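Local coordinates for protein probable sensor histidine kinase pdtas (Mycobacterium tuberculosis, PDB 2YKF) that probably senses nutrient deprivation as the histidine kinase of the PdtaR/PdtaS two-component system, with c-di-GMP binding thought to promote its autophosphorylation, at residues V15-A20 against G121-A126; A35-A40 against T146-C151; V56-P61 against T70-T75; P65-T70 against H131-A136; L155-A160 against L267-R272. All coordinates share one frame; numbering follows the deposited sequence. Where two conformers were deposited one is given.

In the fold
The chain is the sensor region of the kinase, a GAF domain followed by a PAS-like domain. Following it from the N terminus, contact 1 closes the first long loop, from the start of helix 18-38 to strand 123-131 of the GAF sheet. Contact 2 opens at the end of that helix and closes on helix 143-161, so it crosses contact 1. Contact 3, a short closure between strand 53-59 and the loop after it, nests inside both. Contact 4 joins that loop to the end of strand 123-131; it nests inside contact 2, crosses contacts 1 and 3, and shares Thr70 with contact 3. Contact 5 follows in series, tying helix 143-161 to the PAS-like sheet.

Contact 1 (V15-A20 against G121-A126); sequences VLPGSA and GDQVVA
The flat carboxamide of Gln123 presents its NE2 corner to Leu16 and Pro17, with Leu16 CD2 3.9 Å from Gln123 NE2. Pro17 CD reaches the same nitrogen tip to tip. The contact joins the lead-in and first turn of helix 18-38, with Pro17 at the N-cap position, to the beginning of strand 123-131 in the antiparallel GAF sheet. Gln123 CG sits between the backbone N and the carbonyl carbon (chi1 59°), and the chain beyond it is extended, which carries the amide out toward the proline. No hydrogen bond spans the two segments.

Deeper in, the contact is aliphatic. Leu16 and Val125 cross obliquely, Leu16 CD2 lying 3.7 Å from Val125 CG1, while Leu16 CD1 comes near the backbone oxygen of Val125. Leu24, further along the helix, touches Leu16, Val125 and Ala126 and so continues the apolar layer. Val125 and Ala126 both face Val118 on the neighbouring strand 114-120, a classic beta bulge, so Val125 meets the helix just where the strand pairing is irregular. On the helix side the first turn contributes Ala20, a buried residue whose CB lies 3.8 Å from Val125 CG1, the same methyl that Leu16 CD2 touches.

Contact 2 (A35-A40 against T146-C151); sequences ADLSFA and TAYRLC
Leu37 lodges one methyl over a face of the Tyr148 ring and the other beside Cys151, straddling a shallow hollow on helix 143-161. Leu37 CD2 stands 4.0 Å from the centroid of the Tyr148 ring and 22° off its normal, a CH-pi contact offset toward the rim. The second branch, Leu37 CD1, meets Cys151 SG at 3.9 Å. Here the backbones are close too, the CA atoms of Leu37 and Tyr148 only 4.6 Å apart, and Leu37 CB rests against the Tyr148 carbonyl oxygen.

Phe39 is the next bump. Its ring is nearly parallel to that of Tyr148, the planes 18° apart, but slid so far that the two barely overlap; the touch is between Phe39 CZ and Tyr148 CD2, at 3.5 Å. In the conformer of Arg149 given here, one of two, the CD2-CE2 side of the Phe39 ring stands over one face of the guanidinium, the planes 46° apart, and Arg149 NH2 is bonded to the backbone oxygen of Arg139. Across the domain boundary, Phe183 of the PAS-like domain meets Tyr148 edge-to-face and also touches Leu37 and Cys151.

What turns Phe39 toward helix 143-161 is the end of its own helix: with positive phi it is the C-prime residue of a Schellman motif, in which Ala40 N reaches Ala35 O, and this cap closes helix 18-38 against the other long helix of the GAF domain.

Contact 3 (V56-P61 against T70-T75); sequences VAQCRP and TDAVGT
The end of strand 53-59 in the GAF sheet is bound to the loop that follows it through the carboxamide of Gln58, which grips the backbone of Thr70 and Ala72. Gln58 OE1 accepts from Ala72 N at 2.8 Å (N-H...O 161°), the donor tilted from the carbonyl plane. On its other side the amide gives Gln58 NE2 to Thr70 O at 3.3 Å, a nearly straight bond with the acceptor lying in the amide plane. CG anti to the backbone N (chi1 171°) and an extended chain beyond it carry the group out to the loop.

Two turns shape that loop. In an Asx turn, Asp71 OD1 accepts from Val73 N, which comes from above the carboxylate plane; in the type II turn from Ala72 to Thr75, Ala72 O accepts both Thr75 N and Thr75 OG1. One water donates to Gln58 OE1 and, weakly, to Asp71 OD1, linking two acceptors 3.3 Å apart.

Val73 CG2 packs 3.8 Å from Gln58 CB. Arg60 NE binds Val68 O, while Arg60 NH1 reaches Asn198 and Ser201 of the second subunit. Asp71 OD2 forms a salt bridge with Arg205 of that subunit.

Contact 4 (P65-T70 against H131-A136); sequences PTVVHT and HQPELA
With chi1 at -60°, Val67 sets CG1 anti to its carbonyl carbon and CG2 between the backbone N and the carbonyl carbon, and the two methyls divide the last residue of strand 123-131 and the loop just after it between them. Val67 CG2 takes His131, its distance to His131 CB being 3.7 Å, and also lies near Gln132 N. Val67 CG1 goes to Pro133, 3.6 Å from Pro133 N and 3.9 Å from Pro133 CG. In the GAF domain this brings the long loop after strand 53-59 against the chain leaving strand 123-131 toward helix 143-161.

An ST turn shapes the first loop: Thr66 OG1 accepts from Val68 N at 3.0 Å. Both Thr66 OG1 and Val67 N also bond the carboxylate of Asp41, on strand 41-47 between the two loops' parent strands. The polar partner of His131 lies outside the two segments: NE2 bonds Thr129 OG1, and the ring meets that of His111. Pro65, which also packs on Arg139 of the second subunit, adds a looser contact with Pro133, ring to ring. Val68 sends CG2 obliquely to the histidine, 3.9 Å from His131 CB and 4.0 Å from His131 CG.

Contact 5 (L155-A160 against L267-R272); sequences LLRMLA and LVVAGR
Leu267 comes first, its CD2 methyl meeting Leu155 CD2 at 3.8 Å. The sulfur of Met158 settles over the backbone beside it, with Met158 SD 3.8 Å from Leu267 CA. At Val268 the contact turns to the main chain: Val268 N points at Met158 SD in a weak hydrogen bond of 3.5 Å, and Val268 O lies 3.3 Å from Met158 CG. SD reaches Val268 N because chi2 is extended (179°); the bend at chi3 then puts CE near Val268 N and CB.

Val269 carries the solvent-side end. Its CG1 methyl, anti to the backbone N, stands 3.3 Å above the plane of the Arg157 guanidinium and over its centre, almost equidistant from the nitrogens NH1 and NH2. The arginine chain, bent at chi2 and chi3, lays that flat group across the valine, and a salt bridge from Arg157 NH1 to Glu161 OE2 holds it there. Glu161 uses its other carboxylate oxygen to accept from Ala270 N, at the start of the tip.

From Val269 to Arg272 the chain makes a type I' turn, closed by hydrogen bonds both ways between those two residues. Strand 267-269 runs at 60° to the helix segment 155-160. The segment is thus the tip of a beta hairpin, strands 258-269 and 272-282 of the PAS-like sheet, packed on helix 143-161 where the PAS-like domain meets the GAF domain.

Contact 1 (V15-A20 against G121-A126)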
# COMPACT_ATOMS: atom_id res chain seq x y z
N VAL A 15 -28.45 17.62 0.38
CA VAL A 15 -29.68 17.00 0.93
C VAL A 15 -29.86 15.50 0.53
O VAL A 15 -30.96 14.98 0.45
CB VAL A 15 -30.96 17.89 0.70
CG1 VAL A 15 -30.69 19.32 1.20
CG2 VAL A 15 -31.40 17.90 -0.77
N LEU A 16 -28.74 14.82 0.31
CA LEU A 16 -28.75 13.40 -0.04
C LEU A 16 -29.34 12.62 1.10
O LEU A 16 -29.11 12.95 2.27
CB LEU A 16 -27.32 12.91 -0.33
CG LEU A 16 -26.72 13.38 -1.66
CD1 LEU A 16 -25.19 13.19 -1.65
CD2 LEU A 16 -27.32 12.62 -2.86
N PRO A 17 -30.12 11.59 0.77
CA PRO A 17 -30.71 10.74 1.81
C PRO A 17 -29.61 9.86 2.46
O PRO A 17 -28.58 9.63 1.83
CB PRO A 17 -31.70 9.88 1.02
CG PRO A 17 -31.18 9.82 -0.38
CD PRO A 17 -30.45 11.14 -0.60
N GLY A 18 -29.85 9.41 3.70
CA GLY A 18 -28.88 8.59 4.43
C GLY A 18 -28.35 7.37 3.67
O GLY A 18 -27.21 6.98 3.85
N SER A 19 -29.18 6.74 2.84
CA SER A 19 -28.72 5.66 1.99
C SER A 19 -27.65 6.09 1.00
O SER A 19 -26.64 5.36 0.78
CB SER A 19 -29.87 5.10 1.19
OG SER A 19 -30.56 4.21 2.01
N ALA A 20 -27.88 7.19 0.30
CA ALA A 20 -26.83 7.63 -0.63
C ALA A 20 -25.63 8.16 0.13
O ALA A 20 -24.52 8.04 -0.35
CB ALA A 20 -27.34 8.69 -1.66
N GLY A 121 -29.22 4.25 -6.34
CA GLY A 121 -30.59 4.18 -6.80
C GLY A 121 -30.30 4.33 -8.28
O GLY A 121 -29.34 3.71 -8.81
N ASP A 122 -31.04 5.23 -8.92
CA ASP A 122 -30.73 5.65 -10.28
C ASP A 122 -30.41 7.14 -10.41
O ASP A 122 -30.59 7.71 -11.49
CB ASP A 122 -31.86 5.26 -11.23
CG ASP A 122 -31.40 4.28 -12.29
OD1 ASP A 122 -30.70 4.71 -13.24
OD2 ASP A 122 -31.71 3.06 -12.17
N GLN A 123 -29.97 7.78 -9.32
CA GLN A 123 -29.51 9.14 -9.44
C GLN A 123 -27.95 9.23 -9.42
O GLN A 123 -27.27 8.40 -8.80
CB GLN A 123 -30.24 10.13 -8.48
CG GLN A 123 -30.15 9.85 -6.98
CD GLN A 123 -30.25 11.13 -6.07
OE1 GLN A 123 -30.22 12.28 -6.56
NE2 GLN A 123 -30.32 10.91 -4.73
N VAL A 124 -27.40 10.17 -10.16
CA VAL A 124 -25.98 10.46 -10.03
C VAL A 124 -25.90 11.23 -8.73
O VAL A 124 -26.41 12.40 -8.62
CB VAL A 124 -25.46 11.29 -11.16
CG1 VAL A 124 -24.04 11.75 -10.87
CG2 VAL A 124 -25.52 10.52 -12.50
N VAL A 125 -25.30 10.59 -7.71
CA VAL A 125 -25.12 11.24 -6.40
C VAL A 125 -23.79 11.95 -6.19
O VAL A 125 -23.65 12.77 -5.25
CB VAL A 125 -25.44 10.30 -5.22
CG1 VAL A 125 -26.88 9.82 -5.30
CG2 VAL A 125 -24.46 9.05 -5.22
N ALA A 126 -22.82 11.64 -7.04
CA ALA A 126 -21.54 12.32 -7.01
C ALA A 126 -20.90 12.13 -8.33
O ALA A 126 -21.31 11.27 -9.11
CB ALA A 126 -20.57 11.75 -5.84

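Contact 2 (A35-A40 against T146-C151)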
# COMPACT_ATOMS: atom_id res chain seq x y z
N ALA A 35 -7.68 4.41 -7.30
CA ALA A 35 -6.57 5.36 -7.52
C ALA A 35 -5.29 4.56 -7.83
O ALA A 35 -4.58 4.87 -8.81
CB ALA A 35 -6.35 6.24 -6.30
N ASP A 36 -5.08 3.44 -7.12
CA ASP A 36 -3.88 2.64 -7.38
C ASP A 36 -3.90 1.96 -8.76
O ASP A 36 -2.87 1.91 -9.47
CB ASP A 36 -3.70 1.54 -6.35
CG ASP A 36 -3.30 2.12 -4.92
OD1 ASP A 36 -3.03 3.35 -4.85
OD2 ASP A 36 -3.27 1.35 -3.94
N LEU A 37 -5.02 1.33 -9.08
CA LEU A 37 -5.14 0.65 -10.40
C LEU A 37 -5.12 1.65 -11.55
O LEU A 37 -4.77 1.27 -12.67
CB LEU A 37 -6.41 -0.15 -10.44
CG LEU A 37 -6.61 -1.37 -9.53
CD1 LEU A 37 -8.07 -1.77 -9.59
CD2 LEU A 37 -5.74 -2.50 -9.93
N SER A 38 -5.59 2.87 -11.30
CA SER A 38 -5.60 3.90 -12.35
C SER A 38 -4.25 4.64 -12.44
O SER A 38 -4.07 5.41 -13.36
CB SER A 38 -6.67 4.96 -12.09
OG SER A 38 -7.96 4.42 -11.87
N PHE A 39 -3.35 4.50 -11.43
CA PHE A 39 -2.17 5.37 -11.34
C PHE A 39 -2.57 6.85 -11.43
O PHE A 39 -1.88 7.65 -12.12
CB PHE A 39 -1.13 5.04 -12.45
CG PHE A 39 -0.78 3.59 -12.53
CD1 PHE A 39 0.24 3.07 -11.75
CD2 PHE A 39 -1.49 2.72 -13.34
CE1 PHE A 39 0.55 1.72 -11.79
CE2 PHE A 39 -1.20 1.37 -13.35
CZ PHE A 39 -0.16 0.87 -12.60
N ALA A 40 -3.63 7.22 -10.73
CA ALA A 40 -4.29 8.52 -10.90
C ALA A 40 -4.84 9.03 -9.62
O ALA A 40 -5.26 8.24 -8.73
CB ALA A 40 -5.49 8.38 -11.99
N THR A 146 -1.05 -2.17 -17.89
CA THR A 146 -2.27 -2.46 -18.67
C THR A 146 -3.35 -3.21 -17.90
O THR A 146 -4.55 -2.78 -17.90
CB THR A 146 -1.92 -3.22 -19.97
OG1 THR A 146 -0.96 -2.44 -20.67
CG2 THR A 146 -3.09 -3.37 -20.79
N ALA A 147 -2.96 -4.32 -17.23
CA ALA A 147 -3.99 -5.14 -16.48
C ALA A 147 -4.67 -4.30 -15.37
O ALA A 147 -5.91 -4.34 -15.16
CB ALA A 147 -3.28 -6.38 -15.84
N TYR A 148 -3.86 -3.45 -14.73
CA TYR A 148 -4.42 -2.56 -13.66
C TYR A 148 -5.40 -1.54 -14.25
O TYR A 148 -6.49 -1.32 -13.68
CB TYR A 148 -3.29 -1.77 -13.00
CG TYR A 148 -2.54 -2.41 -11.89
CD1 TYR A 148 -2.43 -3.76 -11.77
CD2 TYR A 148 -1.91 -1.61 -10.92
CE1 TYR A 148 -1.72 -4.32 -10.69
CE2 TYR A 148 -1.22 -2.16 -9.88
CZ TYR A 148 -1.11 -3.49 -9.78
OH TYR A 148 -0.40 -4.07 -8.74
N ARG A 149 -5.00 -0.88 -15.33
CA ARG A 149 -5.82 0.14 -15.95
C ARG A 149 -7.12 -0.45 -16.49
O ARG A 149 -8.17 0.14 -16.36
CB ARG A 149 -5.01 0.83 -17.05
CG ARG A 149 -3.72 1.52 -16.51
CD ARG A 149 -2.93 2.18 -17.63
NE ARG A 149 -2.03 3.19 -17.07
CZ ARG A 149 -0.71 3.13 -17.14
NH1 ARG A 149 -0.14 2.14 -17.80
NH2 ARG A 149 0.02 4.06 -16.58
N LEU A 150 -7.04 -1.64 -17.05
CA LEU A 150 -8.27 -2.35 -17.53
C LEU A 150 -9.23 -2.66 -16.40
O LEU A 150 -10.44 -2.48 -16.53
CB LEU A 150 -7.89 -3.61 -18.32
CG LEU A 150 -7.36 -3.33 -19.76
CD1 LEU A 150 -6.88 -4.69 -20.27
CD2 LEU A 150 -8.43 -2.78 -20.69
N CYS A 151 -8.71 -3.10 -15.27
CA CYS A 151 -9.55 -3.33 -14.08
C CYS A 151 -10.15 -2.02 -13.55
O CYS A 151 -11.32 -2.01 -13.14
CB CYS A 151 -8.70 -4.06 -13.00
SG CYS A 151 -9.74 -4.64 -11.59

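Contact 3 (V56-P61 against T70-T75)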
# COMPACT_ATOMS: atom_id res chain seq x y z
N VAL A 56 -15.67 16.90 -1.89
CA VAL A 56 -15.90 16.41 -0.55
C VAL A 56 -14.88 15.29 -0.19
O VAL A 56 -14.86 14.88 0.96
CB VAL A 56 -17.35 15.83 -0.34
CG1 VAL A 56 -18.44 16.97 -0.45
CG2 VAL A 56 -17.62 14.77 -1.38
N ALA A 57 -14.05 14.85 -1.13
CA ALA A 57 -13.04 13.80 -0.83
C ALA A 57 -12.06 13.77 -1.93
O ALA A 57 -12.34 14.23 -3.06
CB ALA A 57 -13.67 12.38 -0.63
N GLN A 58 -10.87 13.23 -1.61
CA GLN A 58 -9.82 13.20 -2.56
C GLN A 58 -8.92 11.99 -2.25
O GLN A 58 -8.68 11.67 -1.05
CB GLN A 58 -8.98 14.48 -2.34
CG GLN A 58 -7.62 14.50 -3.17
CD GLN A 58 -6.94 15.87 -3.00
OE1 GLN A 58 -7.36 16.67 -2.17
NE2 GLN A 58 -5.90 16.12 -3.78
N CYS A 59 -8.45 11.32 -3.26
CA CYS A 59 -7.47 10.24 -3.07
C CYS A 59 -6.27 10.42 -3.97
O CYS A 59 -6.43 10.85 -5.12
CB CYS A 59 -8.14 8.89 -3.37
SG CYS A 59 -7.28 7.42 -2.73
N ARG A 60 -5.08 10.07 -3.52
CA ARG A 60 -3.97 10.00 -4.44
C ARG A 60 -3.56 8.56 -4.69
O ARG A 60 -3.68 7.73 -3.81
CB ARG A 60 -2.76 10.78 -3.89
CG ARG A 60 -3.13 12.22 -3.51
CD ARG A 60 -1.88 13.03 -3.10
NE ARG A 60 -2.29 14.45 -3.05
CZ ARG A 60 -2.74 15.05 -1.97
NH1 ARG A 60 -2.83 14.37 -0.82
NH2 ARG A 60 -3.05 16.34 -2.00
N PRO A 61 -2.94 8.27 -5.84
CA PRO A 61 -2.47 6.90 -6.05
C PRO A 61 -1.20 6.58 -5.21
O PRO A 61 -0.35 7.46 -5.02
CB PRO A 61 -2.11 6.88 -7.53
CG PRO A 61 -1.71 8.33 -7.85
CD PRO A 61 -2.50 9.21 -6.89
N THR A 70 -2.06 19.83 -3.88
CA THR A 70 -2.80 20.66 -2.96
C THR A 70 -4.02 19.91 -2.44
O THR A 70 -4.53 19.04 -3.11
CB THR A 70 -3.21 21.97 -3.70
OG1 THR A 70 -2.08 22.87 -3.66
CG2 THR A 70 -4.42 22.65 -3.08
N ASP A 71 -4.44 20.22 -1.21
CA ASP A 71 -5.63 19.59 -0.68
C ASP A 71 -6.88 20.22 -1.29
O ASP A 71 -7.20 21.36 -0.99
CB ASP A 71 -5.67 19.68 0.83
CG ASP A 71 -6.80 18.83 1.45
OD1 ASP A 71 -7.67 18.29 0.71
OD2 ASP A 71 -6.83 18.74 2.71
N ALA A 72 -7.63 19.45 -2.08
CA ALA A 72 -8.86 19.97 -2.73
C ALA A 72 -10.18 19.86 -1.94
O ALA A 72 -11.24 20.46 -2.32
CB ALA A 72 -9.01 19.34 -4.18
N VAL A 73 -10.15 19.13 -0.82
CA VAL A 73 -11.34 18.86 -0.07
C VAL A 73 -11.88 20.15 0.53
O VAL A 73 -11.09 20.95 1.06
CB VAL A 73 -11.07 17.86 1.06
CG1 VAL A 73 -12.33 17.65 1.83
CG2 VAL A 73 -10.59 16.48 0.45
N GLY A 74 -13.20 20.34 0.44
CA GLY A 74 -13.87 21.53 0.95
C GLY A 74 -13.95 22.65 -0.10
O GLY A 74 -14.61 23.64 0.12
N THR A 75 -13.25 22.50 -1.21
CA THR A 75 -13.34 23.46 -2.33
C THR A 75 -14.81 23.60 -2.83
O THR A 75 -15.45 22.61 -3.16
CB THR A 75 -12.56 22.96 -3.56
OG1 THR A 75 -11.16 22.98 -3.31
CG2 THR A 75 -12.83 23.84 -4.80
O HOH W 1 -6.82 15.86 0.43

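Contact 4 (P65-T70 against H131-A136)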
# COMPACT_ATOMS: atom_id res chain seq x y z
N PRO A 65 3.22 8.98 -9.03
CA PRO A 65 3.11 10.39 -8.53
C PRO A 65 1.73 11.01 -8.60
O PRO A 65 0.97 10.71 -9.50
CB PRO A 65 4.05 11.18 -9.48
CG PRO A 65 4.18 10.34 -10.68
CD PRO A 65 4.15 8.90 -10.18
N THR A 66 1.42 11.90 -7.66
CA THR A 66 0.20 12.68 -7.71
C THR A 66 0.40 13.88 -8.68
O THR A 66 1.51 14.30 -8.90
CB THR A 66 -0.15 13.21 -6.30
OG1 THR A 66 -1.41 13.85 -6.31
CG2 THR A 66 0.87 14.28 -5.81
N VAL A 67 -0.68 14.43 -9.20
CA VAL A 67 -0.63 15.71 -9.92
C VAL A 67 -1.51 16.68 -9.20
O VAL A 67 -1.66 17.84 -9.61
CB VAL A 67 -0.99 15.56 -11.41
CG1 VAL A 67 0.03 14.56 -12.06
CG2 VAL A 67 -2.48 15.10 -11.59
N VAL A 68 -2.03 16.26 -8.04
CA VAL A 68 -2.82 17.14 -7.23
C VAL A 68 -2.14 17.29 -5.86
O VAL A 68 -2.44 16.55 -4.93
CB VAL A 68 -4.30 16.67 -7.12
CG1 VAL A 68 -5.15 17.75 -6.56
CG2 VAL A 68 -4.79 16.21 -8.51
N HIS A 69 -1.22 18.23 -5.78
CA HIS A 69 -0.32 18.36 -4.64
C HIS A 69 -1.00 19.10 -3.53
O HIS A 69 -0.63 18.94 -2.36
CB HIS A 69 0.98 19.08 -5.04
CG HIS A 69 1.84 18.26 -5.92
ND1 HIS A 69 2.84 17.44 -5.42
CD2 HIS A 69 1.80 18.04 -7.25
CE1 HIS A 69 3.39 16.77 -6.42
NE2 HIS A 69 2.77 17.12 -7.54
N THR A 70 -2.06 19.83 -3.88
CA THR A 70 -2.80 20.66 -2.96
C THR A 70 -4.02 19.91 -2.44
O THR A 70 -4.53 19.04 -3.11
CB THR A 70 -3.21 21.97 -3.70
OG1 THR A 70 -2.08 22.87 -3.66
CG2 THR A 70 -4.42 22.65 -3.08
N HIS A 131 -7.32 12.65 -12.38
CA HIS A 131 -6.26 13.54 -12.82
C HIS A 131 -5.01 12.72 -12.83
O HIS A 131 -4.77 11.95 -11.89
CB HIS A 131 -6.10 14.66 -11.83
CG HIS A 131 -7.37 15.38 -11.48
ND1 HIS A 131 -7.56 16.72 -11.74
CD2 HIS A 131 -8.47 14.96 -10.80
CE1 HIS A 131 -8.75 17.09 -11.27
NE2 HIS A 131 -9.31 16.04 -10.68
N GLN A 132 -4.21 12.82 -13.89
CA GLN A 132 -3.02 12.03 -13.94
C GLN A 132 -1.93 12.69 -14.74
O GLN A 132 -2.21 13.65 -15.45
CB GLN A 132 -3.36 10.66 -14.52
CG GLN A 132 -3.68 10.66 -16.02
CD GLN A 132 -4.27 9.31 -16.45
OE1 GLN A 132 -3.67 8.24 -16.24
NE2 GLN A 132 -5.46 9.35 -17.03
N PRO A 133 -0.68 12.19 -14.63
CA PRO A 133 0.44 12.86 -15.28
C PRO A 133 0.23 12.96 -16.77
O PRO A 133 -0.46 12.11 -17.38
CB PRO A 133 1.63 11.95 -14.96
CG PRO A 133 1.22 11.24 -13.68
CD PRO A 133 -0.22 10.98 -13.91
N GLU A 134 0.75 14.05 -17.36
CA GLU A 134 0.74 14.22 -18.83
C GLU A 134 1.48 13.04 -19.45
O GLU A 134 2.37 12.44 -18.78
CB GLU A 134 1.29 15.59 -19.29
CG GLU A 134 2.73 15.94 -18.87
CD GLU A 134 3.46 16.85 -19.91
OE1 GLU A 134 2.83 17.25 -20.94
OE2 GLU A 134 4.67 17.16 -19.70
N LEU A 135 1.12 12.69 -20.69
CA LEU A 135 1.52 11.39 -21.30
C LEU A 135 2.99 10.85 -21.18
O LEU A 135 3.19 9.71 -20.76
CB LEU A 135 0.91 11.21 -22.72
CG LEU A 135 -0.61 10.84 -22.80
CD1 LEU A 135 -1.37 11.52 -23.98
CD2 LEU A 135 -0.87 9.32 -22.84
N ALA A 136 4.01 11.66 -21.47
CA ALA A 136 5.41 11.21 -21.31
C ALA A 136 5.93 11.02 -19.84
O ALA A 136 7.02 10.45 -19.62
CB ALA A 136 6.38 12.10 -22.12

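Contact 5 (L155-A160 against L267-R272)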
# COMPACT_ATOMS: atom_id res chain seq x y z
N LEU A 155 -14.09 -1.10 -12.81
CA LEU A 155 -14.70 -0.60 -11.56
C LEU A 155 -15.38 0.72 -11.81
O LEU A 155 -16.36 1.00 -11.17
CB LEU A 155 -13.63 -0.36 -10.45
CG LEU A 155 -12.81 -1.60 -10.12
CD1 LEU A 155 -11.69 -1.11 -9.14
CD2 LEU A 155 -13.74 -2.65 -9.51
N LEU A 156 -14.79 1.59 -12.64
CA LEU A 156 -15.42 2.89 -12.95
C LEU A 156 -16.82 2.66 -13.57
O LEU A 156 -17.79 3.36 -13.27
CB LEU A 156 -14.51 3.63 -13.90
CG LEU A 156 -13.38 4.39 -13.19
CD1 LEU A 156 -12.44 4.95 -14.21
CD2 LEU A 156 -13.90 5.50 -12.25
N ARG A 157 -16.93 1.63 -14.39
CA ARG A 157 -18.25 1.24 -14.96
C ARG A 157 -19.23 0.76 -13.87
O ARG A 157 -20.38 1.18 -13.84
CB ARG A 157 -18.09 0.25 -16.14
CG ARG A 157 -19.27 -0.67 -16.39
CD ARG A 157 -20.22 -0.22 -17.51
NE ARG A 157 -19.82 -0.74 -18.83
CZ ARG A 157 -20.66 -1.10 -19.81
NH1 ARG A 157 -21.99 -1.04 -19.65
NH2 ARG A 157 -20.15 -1.54 -20.97
N MET A 158 -18.76 -0.07 -12.93
CA MET A 158 -19.57 -0.45 -11.79
C MET A 158 -19.98 0.73 -10.93
O MET A 158 -21.13 0.76 -10.40
CB MET A 158 -18.76 -1.49 -10.98
CG MET A 158 -18.75 -2.80 -11.72
SD MET A 158 -17.83 -4.12 -10.93
CE MET A 158 -19.01 -4.55 -9.69
N LEU A 159 -19.04 1.68 -10.69
CA LEU A 159 -19.42 2.90 -9.97
C LEU A 159 -20.57 3.64 -10.71
O LEU A 159 -21.52 4.11 -10.07
CB LEU A 159 -18.22 3.86 -9.85
CG LEU A 159 -17.27 3.39 -8.73
CD1 LEU A 159 -15.87 3.99 -8.96
CD2 LEU A 159 -17.87 3.93 -7.47
N ALA A 160 -20.43 3.75 -12.03
CA ALA A 160 -21.42 4.46 -12.88
C ALA A 160 -22.75 3.71 -12.91
O ALA A 160 -23.80 4.33 -13.03
CB ALA A 160 -20.86 4.68 -14.30
N LEU A 267 -16.65 -8.81 -10.89
CA LEU A 267 -16.75 -7.70 -11.82
C LEU A 267 -17.95 -7.93 -12.71
O LEU A 267 -18.14 -9.07 -13.20
CB LEU A 267 -15.52 -7.57 -12.65
CG LEU A 267 -14.21 -7.40 -11.85
CD1 LEU A 267 -13.12 -7.54 -12.80
CD2 LEU A 267 -14.15 -6.03 -11.25
N VAL A 268 -18.74 -6.88 -12.91
CA VAL A 268 -20.07 -6.99 -13.58
C VAL A 268 -20.25 -5.82 -14.55
O VAL A 268 -19.89 -4.66 -14.23
CB VAL A 268 -21.22 -6.92 -12.54
CG1 VAL A 268 -22.63 -6.98 -13.20
CG2 VAL A 268 -21.08 -8.03 -11.52
N VAL A 269 -20.84 -6.14 -15.70
CA VAL A 269 -21.31 -5.18 -16.73
C VAL A 269 -22.77 -5.46 -17.03
O VAL A 269 -23.15 -6.60 -17.37
CB VAL A 269 -20.59 -5.38 -18.06
CG1 VAL A 269 -21.16 -4.40 -19.13
CG2 VAL A 269 -19.07 -5.23 -17.89
N ALA A 270 -23.59 -4.43 -16.86
CA ALA A 270 -24.97 -4.45 -17.37
C ALA A 270 -25.70 -5.70 -16.88
O ALA A 270 -26.29 -6.44 -17.67
CB ALA A 270 -24.95 -4.36 -18.92
N GLY A 271 -25.56 -5.98 -15.58
CA GLY A 271 -26.19 -7.16 -14.95
C GLY A 271 -25.52 -8.52 -15.17
O GLY A 271 -25.96 -9.52 -14.59
N ARG A 272 -24.46 -8.59 -15.97
CA ARG A 272 -23.72 -9.84 -15.98
C ARG A 272 -22.25 -9.85 -15.51
O ARG A 272 -21.50 -8.88 -15.72
CB ARG A 272 -23.80 -10.53 -17.33
CG ARG A 272 -23.20 -9.82 -18.41
CD ARG A 272 -24.15 -9.86 -19.66
NE ARG A 272 -23.83 -8.66 -20.40
CZ ARG A 272 -22.63 -8.41 -20.95
NH1 ARG A 272 -21.65 -9.34 -20.90
NH2 ARG A 272 -22.41 -7.24 -21.53